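Local coordinates for protein malate oxidoreductase (Thermotoga maritima, PDB 1VL6) that probably catalyses the NAD-dependent oxidative decarboxylation of malate to pyruvate, at residues V75-A80 with A145-R150; S126-L131 with E157-P162; S176-N181 with V289-A294; V220-K225 with G255-A260; E234-L237 with H241-I244. One frame throughout, in Å; residues are numbered along the deposited sequence.

Interaction 1. Residues V75-A80 with A145-R150; sequences VSDGSA and APKCFR
The carboxylate of D77 is met on the syn side of each oxygen, both partners somewhat out of its plane, and one of them is the ammonium group of K147. K147 NZ lies 2.7 Å from D77 OD2, a hydrogen-bonded salt bridge made 24° out of the carboxylate plane. The other oxygen, D77 OD1, accepts from S79 OG at 2.7 Å, only 16° out of the plane. A weak bond from S79 N to the same D77 OD1, at 3.2 Å, adds to this grip, so the turn itself fixes the rotation of the acid that receives the lysine.

The two side chains reach for each other across the gap from facing sides. Beyond CG the lysine chain is fully extended, which carries its charge from helix 147-158 to the far loop. Its last methylene brushes the serine: K147 CE is 3.5 Å from S79 OG. That hydroxyl therefore lies beside the lysine while it donates to the aspartate. Just upstream, S76 OG accepts from G78 N at 2.9 Å, an ST turn that leads the chain out of the strand.

K147 NZ has a second partner in S119 O, and S79 OG is also hydrogen-bonded to G144 N. The salt bridge thus ties the loop that follows strand 71-76, a strand lying between 110-115 and 137-140 in the parallel sheet, to helix 147-158.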
# COMPACT_ATOMS: atom_id res chain seq x y z
N VAL A 75 -19.46 10.04 -7.84
CA VAL A 75 -20.64 9.62 -8.60
C VAL A 75 -20.81 10.46 -9.87
O VAL A 75 -20.94 11.66 -9.80
CB VAL A 75 -21.90 9.73 -7.73
CG1 VAL A 75 -23.17 9.40 -8.51
CG2 VAL A 75 -21.76 8.82 -6.49
N SER A 76 -20.82 9.82 -11.03
CA SER A 76 -21.14 10.55 -12.27
C SER A 76 -21.92 9.67 -13.21
O SER A 76 -21.81 8.45 -13.13
CB SER A 76 -19.89 11.01 -13.02
OG SER A 76 -20.27 11.94 -14.03
N ASP A 77 -22.71 10.30 -14.08
CA ASP A 77 -23.30 9.60 -15.23
C ASP A 77 -22.61 10.00 -16.48
O ASP A 77 -22.93 9.53 -17.55
CB ASP A 77 -24.77 9.91 -15.38
CG ASP A 77 -25.03 11.35 -15.81
OD1 ASP A 77 -24.32 12.28 -15.37
OD2 ASP A 77 -26.01 11.62 -16.54
N GLY A 78 -21.61 10.86 -16.34
CA GLY A 78 -20.80 11.32 -17.47
C GLY A 78 -21.53 12.28 -18.40
O GLY A 78 -21.23 12.36 -19.58
N SER A 79 -22.50 12.99 -17.86
CA SER A 79 -23.27 13.92 -18.67
C SER A 79 -22.51 15.22 -18.88
O SER A 79 -22.88 16.03 -19.67
CB SER A 79 -24.66 14.15 -18.04
OG SER A 79 -24.65 14.59 -16.69
N ALA A 80 -21.43 15.44 -18.16
CA ALA A 80 -20.60 16.65 -18.35
C ALA A 80 -19.17 16.40 -17.92
O ALA A 80 -18.69 16.94 -16.90
CB ALA A 80 -21.16 17.82 -17.56
N ALA A 145 -25.81 20.42 -16.06
CA ALA A 145 -26.85 21.37 -15.66
C ALA A 145 -27.92 21.38 -16.73
O ALA A 145 -27.66 21.01 -17.87
CB ALA A 145 -26.27 22.77 -15.47
N PRO A 146 -29.16 21.70 -16.39
CA PRO A 146 -29.60 22.03 -15.05
C PRO A 146 -30.01 20.80 -14.16
O PRO A 146 -30.37 21.00 -13.00
CB PRO A 146 -30.84 22.87 -15.35
CG PRO A 146 -31.43 22.19 -16.48
CD PRO A 146 -30.29 21.69 -17.32
N LYS A 147 -29.95 19.57 -14.65
CA LYS A 147 -30.39 18.50 -13.77
C LYS A 147 -29.58 18.41 -12.48
O LYS A 147 -30.09 17.98 -11.45
CB LYS A 147 -30.48 17.15 -14.49
CG LYS A 147 -29.20 16.36 -14.57
CD LYS A 147 -29.29 15.24 -15.61
CE LYS A 147 -27.97 14.42 -15.71
NZ LYS A 147 -28.07 13.37 -16.81
N CYS A 148 -28.32 18.84 -12.50
CA CYS A 148 -27.50 18.72 -11.31
C CYS A 148 -27.99 19.65 -10.18
O CYS A 148 -27.63 19.50 -9.03
CB CYS A 148 -26.04 19.03 -11.66
SG CYS A 148 -25.89 20.70 -12.24
N PHE A 149 -28.76 20.65 -10.50
CA PHE A 149 -29.21 21.51 -9.43
C PHE A 149 -30.15 20.74 -8.50
O PHE A 149 -29.95 20.67 -7.28
CB PHE A 149 -29.92 22.74 -10.01
CG PHE A 149 -29.01 23.65 -10.82
CD1 PHE A 149 -27.86 24.15 -10.27
CD2 PHE A 149 -29.33 24.01 -12.12
CE1 PHE A 149 -27.03 25.00 -11.01
CE2 PHE A 149 -28.51 24.86 -12.86
CZ PHE A 149 -27.38 25.36 -12.31
N ARG A 150 -31.16 20.13 -9.11
CA ARG A 150 -32.17 19.35 -8.38
C ARG A 150 -31.48 18.16 -7.72
O ARG A 150 -31.80 17.84 -6.56
CB ARG A 150 -33.28 18.85 -9.32
CG ARG A 150 -34.70 19.44 -9.14
CD ARG A 150 -35.73 19.10 -10.31
NE ARG A 150 -35.77 20.09 -11.42
CZ ARG A 150 -35.00 20.09 -12.57
NH1 ARG A 150 -34.08 19.16 -12.84
NH2 ARG A 150 -35.16 21.06 -13.48

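Interaction 2. Residues S126-L131 with E157-P162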
# COMPACT_ATOMS: atom_id res chain seq x y z
N SER A 126 -32.50 8.26 -6.71
CA SER A 126 -32.80 7.10 -5.92
C SER A 126 -31.65 6.11 -5.87
O SER A 126 -31.53 5.39 -4.89
CB SER A 126 -34.09 6.39 -6.36
OG SER A 126 -34.13 6.19 -7.74
N ILE A 127 -30.82 6.06 -6.92
CA ILE A 127 -29.66 5.17 -6.89
C ILE A 127 -28.69 5.66 -5.81
O ILE A 127 -28.20 4.93 -4.99
CB ILE A 127 -28.95 5.05 -8.27
CG1 ILE A 127 -29.83 4.34 -9.29
CG2 ILE A 127 -27.66 4.23 -8.15
CD1 ILE A 127 -29.40 4.65 -10.71
N VAL A 128 -28.41 6.93 -5.80
CA VAL A 128 -27.41 7.39 -4.88
C VAL A 128 -27.91 7.28 -3.44
O VAL A 128 -27.13 6.92 -2.54
CB VAL A 128 -27.01 8.77 -5.25
CG1 VAL A 128 -26.01 9.32 -4.26
CG2 VAL A 128 -26.49 8.76 -6.69
N LYS A 129 -29.18 7.57 -3.20
CA LYS A 129 -29.75 7.39 -1.85
C LYS A 129 -29.55 5.98 -1.34
O LYS A 129 -29.28 5.79 -0.17
CB LYS A 129 -31.23 7.68 -1.83
CG LYS A 129 -31.58 9.16 -1.67
CD LYS A 129 -32.96 9.47 -2.23
CE LYS A 129 -34.10 8.77 -1.47
NZ LYS A 129 -34.70 9.73 -0.48
N SER A 130 -29.66 5.02 -2.25
CA SER A 130 -29.58 3.62 -1.90
C SER A 130 -28.19 3.23 -1.46
O SER A 130 -28.02 2.21 -0.80
CB SER A 130 -30.00 2.74 -3.07
OG SER A 130 -29.01 2.67 -4.09
N LEU A 131 -27.19 4.05 -1.81
CA LEU A 131 -25.81 3.78 -1.49
C LEU A 131 -25.40 4.32 -0.15
O LEU A 131 -24.29 4.06 0.27
CB LEU A 131 -24.88 4.40 -2.54
CG LEU A 131 -25.08 3.98 -4.01
CD1 LEU A 131 -24.14 4.74 -4.87
CD2 LEU A 131 -24.93 2.46 -4.23
N GLU A 157 -30.53 17.27 0.92
CA GLU A 157 -31.69 17.37 1.82
C GLU A 157 -32.07 16.01 2.41
O GLU A 157 -32.43 15.93 3.59
CB GLU A 157 -32.92 17.87 1.08
CG GLU A 157 -33.23 19.36 1.19
CD GLU A 157 -34.23 19.89 0.09
OE1 GLU A 157 -35.00 19.06 -0.56
OE2 GLU A 157 -34.21 21.15 -0.13
N GLU A 158 -32.01 14.96 1.60
CA GLU A 158 -32.57 13.67 1.96
C GLU A 158 -31.57 12.66 2.53
O GLU A 158 -31.97 11.66 3.12
CB GLU A 158 -33.29 13.07 0.76
CG GLU A 158 -34.50 13.88 0.34
CD GLU A 158 -35.13 13.41 -0.96
OE1 GLU A 158 -34.92 12.25 -1.36
OE2 GLU A 158 -35.84 14.24 -1.58
N MSE A 159 -30.28 12.88 2.34
CA MSE A 159 -29.29 11.94 2.86
C MSE A 159 -28.69 12.46 4.14
O MSE A 159 -28.79 13.62 4.46
CB MSE A 159 -28.19 11.67 1.83
CG MSE A 159 -28.71 11.01 0.52
SE MSE A 159 -27.28 10.58 -0.76
CE MSE A 159 -26.57 9.12 0.26
N ASN A 160 -28.10 11.56 4.90
CA ASN A 160 -27.50 11.90 6.18
C ASN A 160 -26.03 11.70 6.17
O ASN A 160 -25.46 11.41 7.19
CB ASN A 160 -28.09 11.02 7.26
CG ASN A 160 -29.44 11.48 7.68
OD1 ASN A 160 -30.44 10.80 7.44
ND2 ASN A 160 -29.51 12.66 8.26
N ILE A 161 -25.45 11.75 4.99
CA ILE A 161 -24.05 11.89 4.83
C ILE A 161 -23.90 13.09 3.93
O ILE A 161 -24.84 13.40 3.22
CB ILE A 161 -23.41 10.65 4.19
CG1 ILE A 161 -24.09 10.27 2.85
CG2 ILE A 161 -23.45 9.55 5.11
CD1 ILE A 161 -23.36 9.12 2.07
N PRO A 162 -22.79 13.80 3.99
CA PRO A 162 -22.64 15.00 3.20
C PRO A 162 -22.62 14.65 1.72
O PRO A 162 -22.18 13.55 1.34
CB PRO A 162 -21.26 15.57 3.66
CG PRO A 162 -20.51 14.39 4.18
CD PRO A 162 -21.61 13.55 4.84
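Charge pairing and apolar packing share this contact between K129 and V128 on one side and E158 and M159 on the other. The ionic part is a salt bridge in which K129 NZ donates to E158 OE1 at 2.7 Å. The nitrogen comes to the anti side of that oxygen, 23° out of the carboxylate plane. An extended glutamate meets a folded lysine here: bends at chi3 (65°) and chi4 bring K129 NZ to the acid, and K129 CD passes 3.5 Å from E158 OE1. E158 OE2 is held in turn by R154, so the carboxylate links two basic side chains.

The apolar part belongs to selenomethionine M159. Its side chain runs at about a right angle to that of V128, with M159 SE 3.9 Å from V128 CG1. Nearer the backbone, M159 CG packs against K129 CG at 4.1 Å. I138, in strand 137-140, touches both V128 and M159.

M159 CE also makes a van der Waals contact with a backbone carbonyl, 3.6 Å from V128 O. Near S130, helix 121-130 meets the second subunit. The contact joins helix 121-130 to the last turn of helix 147-158 and the residue that leaves it, beside the parallel sheet of a malic enzyme N-terminal domain.

Interaction 3. Residues S176-N181 with V289-A294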
# COMPACT_ATOMS: atom_id res chain seq x y z
N SER A 176 -14.73 32.44 -5.23
CA SER A 176 -15.02 33.40 -4.21
C SER A 176 -13.76 33.81 -3.47
O SER A 176 -13.55 35.00 -3.23
CB SER A 176 -16.00 32.80 -3.22
OG SER A 176 -17.27 32.66 -3.83
N ALA A 177 -12.92 32.87 -3.09
CA ALA A 177 -11.69 33.26 -2.40
C ALA A 177 -10.81 34.09 -3.31
O ALA A 177 -10.26 35.08 -2.90
CB ALA A 177 -10.92 32.07 -1.92
N ALA A 178 -10.68 33.67 -4.57
CA ALA A 178 -9.89 34.42 -5.53
C ALA A 178 -10.46 35.83 -5.65
O ALA A 178 -9.72 36.80 -5.70
CB ALA A 178 -9.93 33.72 -6.89
N PHE A 179 -11.78 35.92 -5.72
CA PHE A 179 -12.45 37.22 -5.89
C PHE A 179 -12.17 38.12 -4.72
O PHE A 179 -11.78 39.27 -4.89
CB PHE A 179 -13.94 37.05 -6.00
CG PHE A 179 -14.70 38.32 -5.87
CD1 PHE A 179 -14.83 39.19 -6.93
CD2 PHE A 179 -15.34 38.64 -4.70
CE1 PHE A 179 -15.58 40.33 -6.83
CE2 PHE A 179 -16.08 39.81 -4.60
CZ PHE A 179 -16.20 40.64 -5.66
N LEU A 180 -12.32 37.59 -3.51
CA LEU A 180 -12.02 38.40 -2.30
C LEU A 180 -10.62 38.97 -2.28
O LEU A 180 -10.42 40.13 -1.94
CB LEU A 180 -12.26 37.62 -1.02
CG LEU A 180 -13.74 37.30 -0.80
CD1 LEU A 180 -13.91 36.34 0.34
CD2 LEU A 180 -14.56 38.54 -0.55
N ASN A 181 -9.64 38.15 -2.63
CA ASN A 181 -8.26 38.61 -2.64
C ASN A 181 -7.99 39.60 -3.78
O ASN A 181 -7.34 40.63 -3.60
CB ASN A 181 -7.32 37.42 -2.66
CG ASN A 181 -7.14 36.80 -1.26
OD1 ASN A 181 -7.58 37.34 -0.24
ND2 ASN A 181 -6.47 35.68 -1.22
N VAL A 289 -10.36 43.22 -13.50
CA VAL A 289 -9.98 41.90 -13.13
C VAL A 289 -10.75 40.94 -13.99
O VAL A 289 -11.98 41.11 -14.17
CB VAL A 289 -10.30 41.62 -11.66
CG1 VAL A 289 -10.05 40.12 -11.32
CG2 VAL A 289 -9.44 42.46 -10.81
N ILE A 290 -10.02 39.96 -14.53
CA ILE A 290 -10.51 39.01 -15.54
C ILE A 290 -10.20 37.59 -15.05
O ILE A 290 -9.00 37.18 -15.02
CB ILE A 290 -9.77 39.21 -16.88
CG1 ILE A 290 -9.91 40.63 -17.41
CG2 ILE A 290 -10.22 38.18 -17.95
CD1 ILE A 290 -11.23 41.01 -17.81
N PHE A 291 -11.25 36.87 -14.63
CA PHE A 291 -11.14 35.48 -14.25
C PHE A 291 -11.71 34.80 -15.51
O PHE A 291 -12.95 34.86 -15.75
CB PHE A 291 -12.03 35.15 -13.04
CG PHE A 291 -11.53 35.64 -11.69
CD1 PHE A 291 -10.44 36.46 -11.54
CD2 PHE A 291 -12.26 35.32 -10.54
CE1 PHE A 291 -10.04 36.90 -10.27
CE2 PHE A 291 -11.88 35.75 -9.27
CZ PHE A 291 -10.77 36.54 -9.14
N ALA A 292 -10.85 34.21 -16.32
CA ALA A 292 -11.33 33.59 -17.54
C ALA A 292 -11.12 32.12 -17.39
O ALA A 292 -10.07 31.60 -17.77
CB ALA A 292 -10.61 34.14 -18.77
N LEU A 293 -12.14 31.45 -16.88
CA LEU A 293 -12.02 30.08 -16.40
C LEU A 293 -12.61 29.04 -17.37
O LEU A 293 -12.66 27.86 -17.08
CB LEU A 293 -12.68 29.94 -15.02
CG LEU A 293 -12.34 31.07 -14.03
CD1 LEU A 293 -13.01 30.90 -12.73
CD2 LEU A 293 -10.88 31.14 -13.84
N ALA A 294 -13.04 29.44 -18.54
CA ALA A 294 -13.46 28.40 -19.50
C ALA A 294 -12.38 27.34 -19.65
O ALA A 294 -11.20 27.64 -19.74
CB ALA A 294 -13.79 29.00 -20.85
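N181 ND2, on the helix whose A178 and F179 receive the ring of F291, is hydrogen-bonded to two carbonyl oxygens, those of A357 and I367. The helix is held internally as well, L180 N donating to S176 O at 2.9 Å. Across to the strand the contact is wholly one of van der Waals packing.

The ring of F291 supplies it, reaching from the strand with its outer corner first. F291 CZ lies 3.6 Å from the carbonyl carbon A178 C, and F291 CE2 comes equally near the peptide nitrogen F179 N, which sits at the ring edge and in the ring plane. The phenyl edge is thus aimed at the peptide linking A178 to F179. The small A178 side chain borders the same corner, its CB 3.7 Å from F291 CE2. On F179 it is the first carbon that touches, CB standing 4.1 Å from F291 CE2. With CG anti to the backbone N (chi1 167°), the F179 ring is carried off elsewhere, to meet the ring of F266 and pack on L211 of helix 202-214.

Strand 289-292 runs parallel to both its neighbours, 266-269 and 312-315. The packing of helix 166-186 against this buried strand is the helix-on-sheet layering of the Rossmann-like NAD-binding domain of malic enzymes.

Interaction 4. Residues V220-K225 with G255-A260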
# COMPACT_ATOMS: atom_id res chain seq x y z
N VAL A 220 -23.99 40.99 -12.58
CA VAL A 220 -24.64 40.93 -13.87
C VAL A 220 -24.35 39.58 -14.50
O VAL A 220 -23.19 39.28 -14.79
CB VAL A 220 -24.16 42.07 -14.77
CG1 VAL A 220 -24.85 42.03 -16.12
CG2 VAL A 220 -24.43 43.42 -14.10
N ALA A 221 -25.39 38.78 -14.66
CA ALA A 221 -25.31 37.44 -15.20
C ALA A 221 -25.51 37.46 -16.72
O ALA A 221 -26.39 38.17 -17.25
CB ALA A 221 -26.38 36.60 -14.59
N VAL A 222 -24.72 36.65 -17.43
CA VAL A 222 -24.78 36.62 -18.89
C VAL A 222 -24.64 35.18 -19.35
O VAL A 222 -23.85 34.43 -18.79
CB VAL A 222 -23.66 37.49 -19.50
CG1 VAL A 222 -23.97 37.87 -20.91
CG2 VAL A 222 -23.45 38.74 -18.66
N ASP A 223 -25.40 34.81 -20.36
CA ASP A 223 -25.30 33.50 -20.97
C ASP A 223 -25.49 33.70 -22.50
O ASP A 223 -25.34 34.81 -23.00
CB ASP A 223 -26.33 32.57 -20.34
CG ASP A 223 -25.93 31.11 -20.41
OD1 ASP A 223 -26.07 30.52 -21.53
OD2 ASP A 223 -25.49 30.48 -19.39
N ARG A 224 -25.78 32.64 -23.22
CA ARG A 224 -25.64 32.60 -24.66
C ARG A 224 -26.52 33.56 -25.41
O ARG A 224 -26.19 33.93 -26.50
CB ARG A 224 -25.98 31.18 -25.18
CG ARG A 224 -24.95 30.13 -24.83
CD ARG A 224 -23.53 30.46 -25.33
NE ARG A 224 -23.44 30.37 -26.80
CZ ARG A 224 -23.34 29.23 -27.48
NH1 ARG A 224 -23.31 28.06 -26.83
NH2 ARG A 224 -23.27 29.26 -28.81
N LYS A 225 -27.67 33.89 -24.85
CA LYS A 225 -28.61 34.81 -25.51
C LYS A 225 -28.53 36.21 -24.88
O LYS A 225 -29.42 37.01 -25.03
CB LYS A 225 -30.05 34.24 -25.44
CG LYS A 225 -30.30 33.00 -26.37
CD LYS A 225 -31.17 33.26 -27.63
N GLY A 255 -28.72 43.53 -23.08
CA GLY A 255 -27.82 43.44 -24.23
C GLY A 255 -26.81 42.32 -24.07
O GLY A 255 -26.98 41.42 -23.25
N ASP A 256 -25.73 42.38 -24.85
CA ASP A 256 -24.76 41.28 -24.95
C ASP A 256 -23.66 41.42 -23.91
O ASP A 256 -23.64 42.36 -23.13
CB ASP A 256 -24.19 41.17 -26.39
CG ASP A 256 -23.57 42.49 -26.89
OD1 ASP A 256 -23.20 43.30 -26.01
OD2 ASP A 256 -23.45 42.80 -28.12
N LEU A 257 -22.73 40.47 -23.90
CA LEU A 257 -21.59 40.53 -22.98
C LEU A 257 -20.83 41.85 -23.05
O LEU A 257 -20.38 42.41 -22.06
CB LEU A 257 -20.64 39.37 -23.26
CG LEU A 257 -19.39 39.22 -22.38
CD1 LEU A 257 -19.70 39.00 -20.93
CD2 LEU A 257 -18.53 38.07 -22.88
N GLU A 258 -20.69 42.36 -24.26
CA GLU A 258 -19.94 43.59 -24.48
C GLU A 258 -20.55 44.77 -23.75
O GLU A 258 -19.86 45.50 -23.07
CB GLU A 258 -19.81 43.87 -25.97
CG GLU A 258 -18.85 45.00 -26.24
CD GLU A 258 -18.82 45.43 -27.67
OE1 GLU A 258 -19.38 44.72 -28.57
OE2 GLU A 258 -18.23 46.48 -27.89
N THR A 259 -21.85 44.90 -23.87
CA THR A 259 -22.63 45.87 -23.11
C THR A 259 -22.48 45.70 -21.57
O THR A 259 -22.28 46.68 -20.83
CB THR A 259 -24.09 45.66 -23.50
OG1 THR A 259 -24.32 46.13 -24.84
CG2 THR A 259 -25.02 46.47 -22.63
N ALA A 260 -22.54 44.46 -21.11
CA ALA A 260 -22.38 44.14 -19.68
C ALA A 260 -21.06 44.61 -19.13
O ALA A 260 -20.99 45.02 -17.97
CB ALA A 260 -22.53 42.66 -19.43
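V220 and V222 both turn toward the short helix, and the methyl of A260 rests against both. A260 CB is 4.1 Å from V220 CG1 and also 4.1 Å from V222 CG2. The two valines use different branches: V220 offers the methyl anti to its own nitrogen (chi1 -179°), whereas V222 presents to the alanine the methyl anti to its carbonyl carbon. The remaining V222 methyl points to the start of the helix, where V222 CG1 lies 4.1 Å from L257 CA and 4.3 Å from L257 CB. V222 therefore straddles one helical turn, from L257 to A260. L257 meets it most closely at CA and CB, and its side chain also packs on V196 and N198 of the neighbouring strand and on W280.

D256 stands at the N-cap and accepts from T259 N at 3.0 Å. The N-H...O angle of 172° and an approach nearly along the C-O axis of D256 OD1 make this a straight bond. A260 N donates to D256 O.

Between strand 218-223 and helix 257-261, then, the chemistry is purely apolar. Methyl groups fill the space between helix and sheet, while the polar bonds that shape the helix start stay within segment 255-260.

Interaction 5. Residues E234-L237 with H241-I244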
# COMPACT_ATOMS: atom_id res chain seq x y z
N GLU A 234 -36.35 35.80 -23.75
CA GLU A 234 -35.32 35.11 -24.55
C GLU A 234 -34.14 34.69 -23.69
O GLU A 234 -33.59 33.61 -23.87
CB GLU A 234 -34.77 36.02 -25.67
CG GLU A 234 -35.79 36.69 -26.58
CD GLU A 234 -36.60 35.70 -27.43
OE1 GLU A 234 -36.20 34.51 -27.52
OE2 GLU A 234 -37.65 36.13 -28.03
N THR A 235 -33.74 35.56 -22.77
CA THR A 235 -32.52 35.37 -21.98
C THR A 235 -32.60 34.28 -20.93
O THR A 235 -31.59 33.98 -20.30
CB THR A 235 -32.11 36.71 -21.27
OG1 THR A 235 -33.12 37.14 -20.34
CG2 THR A 235 -32.02 37.88 -22.26
N CYS A 236 -33.78 33.69 -20.75
CA CYS A 236 -34.01 32.69 -19.69
C CYS A 236 -34.34 31.28 -20.19
O CYS A 236 -35.55 30.87 -20.44
CB CYS A 236 -35.00 33.25 -18.69
SG CYS A 236 -34.08 34.56 -17.84
N LEU A 237 -33.20 30.56 -20.26
CA LEU A 237 -33.09 29.24 -20.90
C LEU A 237 -33.67 28.14 -20.02
O LEU A 237 -34.07 27.12 -20.55
CB LEU A 237 -31.63 28.93 -21.32
CG LEU A 237 -30.77 29.92 -22.17
CD1 LEU A 237 -30.06 29.17 -23.30
CD2 LEU A 237 -31.53 31.09 -22.79
N HIS A 241 -32.18 30.18 -14.71
CA HIS A 241 -31.76 31.46 -15.25
C HIS A 241 -32.77 32.53 -14.83
O HIS A 241 -32.42 33.65 -14.48
CB HIS A 241 -31.67 31.36 -16.77
CG HIS A 241 -30.49 30.60 -17.27
ND1 HIS A 241 -30.17 30.52 -18.61
CD2 HIS A 241 -29.52 29.92 -16.60
CE1 HIS A 241 -29.06 29.81 -18.74
NE2 HIS A 241 -28.63 29.46 -17.54
N LEU A 242 -34.04 32.18 -14.87
CA LEU A 242 -35.06 33.09 -14.38
C LEU A 242 -34.77 33.42 -12.90
O LEU A 242 -34.82 34.57 -12.47
CB LEU A 242 -36.44 32.48 -14.55
CG LEU A 242 -37.66 33.37 -14.45
CD1 LEU A 242 -37.73 34.43 -15.53
CD2 LEU A 242 -38.89 32.48 -14.55
N GLU A 243 -34.44 32.41 -12.11
CA GLU A 243 -34.17 32.66 -10.71
C GLU A 243 -33.03 33.67 -10.57
O GLU A 243 -33.12 34.64 -9.78
CB GLU A 243 -33.79 31.36 -10.02
CG GLU A 243 -33.76 31.46 -8.51
CD GLU A 243 -32.98 30.33 -7.87
OE1 GLU A 243 -32.79 29.27 -8.50
OE2 GLU A 243 -32.52 30.51 -6.73
N ILE A 244 -31.97 33.48 -11.36
CA ILE A 244 -30.83 34.38 -11.33
C ILE A 244 -31.15 35.79 -11.77
O ILE A 244 -30.72 36.79 -11.16
CB ILE A 244 -29.68 33.85 -12.18
CG1 ILE A 244 -29.19 32.50 -11.61
CG2 ILE A 244 -28.52 34.86 -12.20
CD1 ILE A 244 -28.67 32.56 -10.20
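L237 meets the ring of H241, and C236 its backbone. L237 N donates to H241 ND1 in a long, weak hydrogen bond of 3.5 Å with an N-H...N angle of 147°, meeting the imidazole obliquely. The leucine side chain lies obliquely beside the same ND1-CE1 side of the ring, L237 CB being 3.5 Å from H241 ND1 and L237 CG 3.8 Å from H241 CE1. The thiol of C236 goes to the other end of the residue. C236 SG stands 3.9 Å from H241 O and 3.8 Å from L242 N, so sulfur rests against the peptide joining the two helical residues. It also touches the tip of a branch of L242, with L242 CD1 4.3 Å away.

Helix 239-246 begins directly after this loop and packs against strand 218-223 in the Rossmann-like NAD-binding domain, its I244 lying on A221. H241 faces the same region. Its NE2 donates to I200 O, in what appears to be the glycine-rich dinucleotide loop, and its side chain also touches D223. NE2 as donor and ND1 as weak acceptor are consistent with a proton on NE2.

The orientation of the imidazole follows from its first torsion (chi1 -74°), which sets CG beside the backbone N and brings ND1 within reach of L237 N. On the loop side, the 3-10 turn is pinned through T235 OG1, which bonds to D232 O and N229 N. H241 N is engaged by N238 OD1, from the short link between the two segments.

From the N terminus, interaction 1 opens at strand 71-76 and closes a loop of 64 residues at helix 147-158. Interaction 2 opens within that loop, at helix 121-130, and closes beyond it at the far end of helix 147-158, so the two cross; they touch where V75 meets V128. Both precede the other three in the chain. Interaction 3 spans the widest loop, from helix 166-186 to strand 289-292, and encloses interaction 4, which in turn encloses the short-range interaction 5. Interactions 3 and 4 pack helices on the same mixed sheet, while interactions 4 and 5, their centres about 12 Å apart, touch where K225 meets T235.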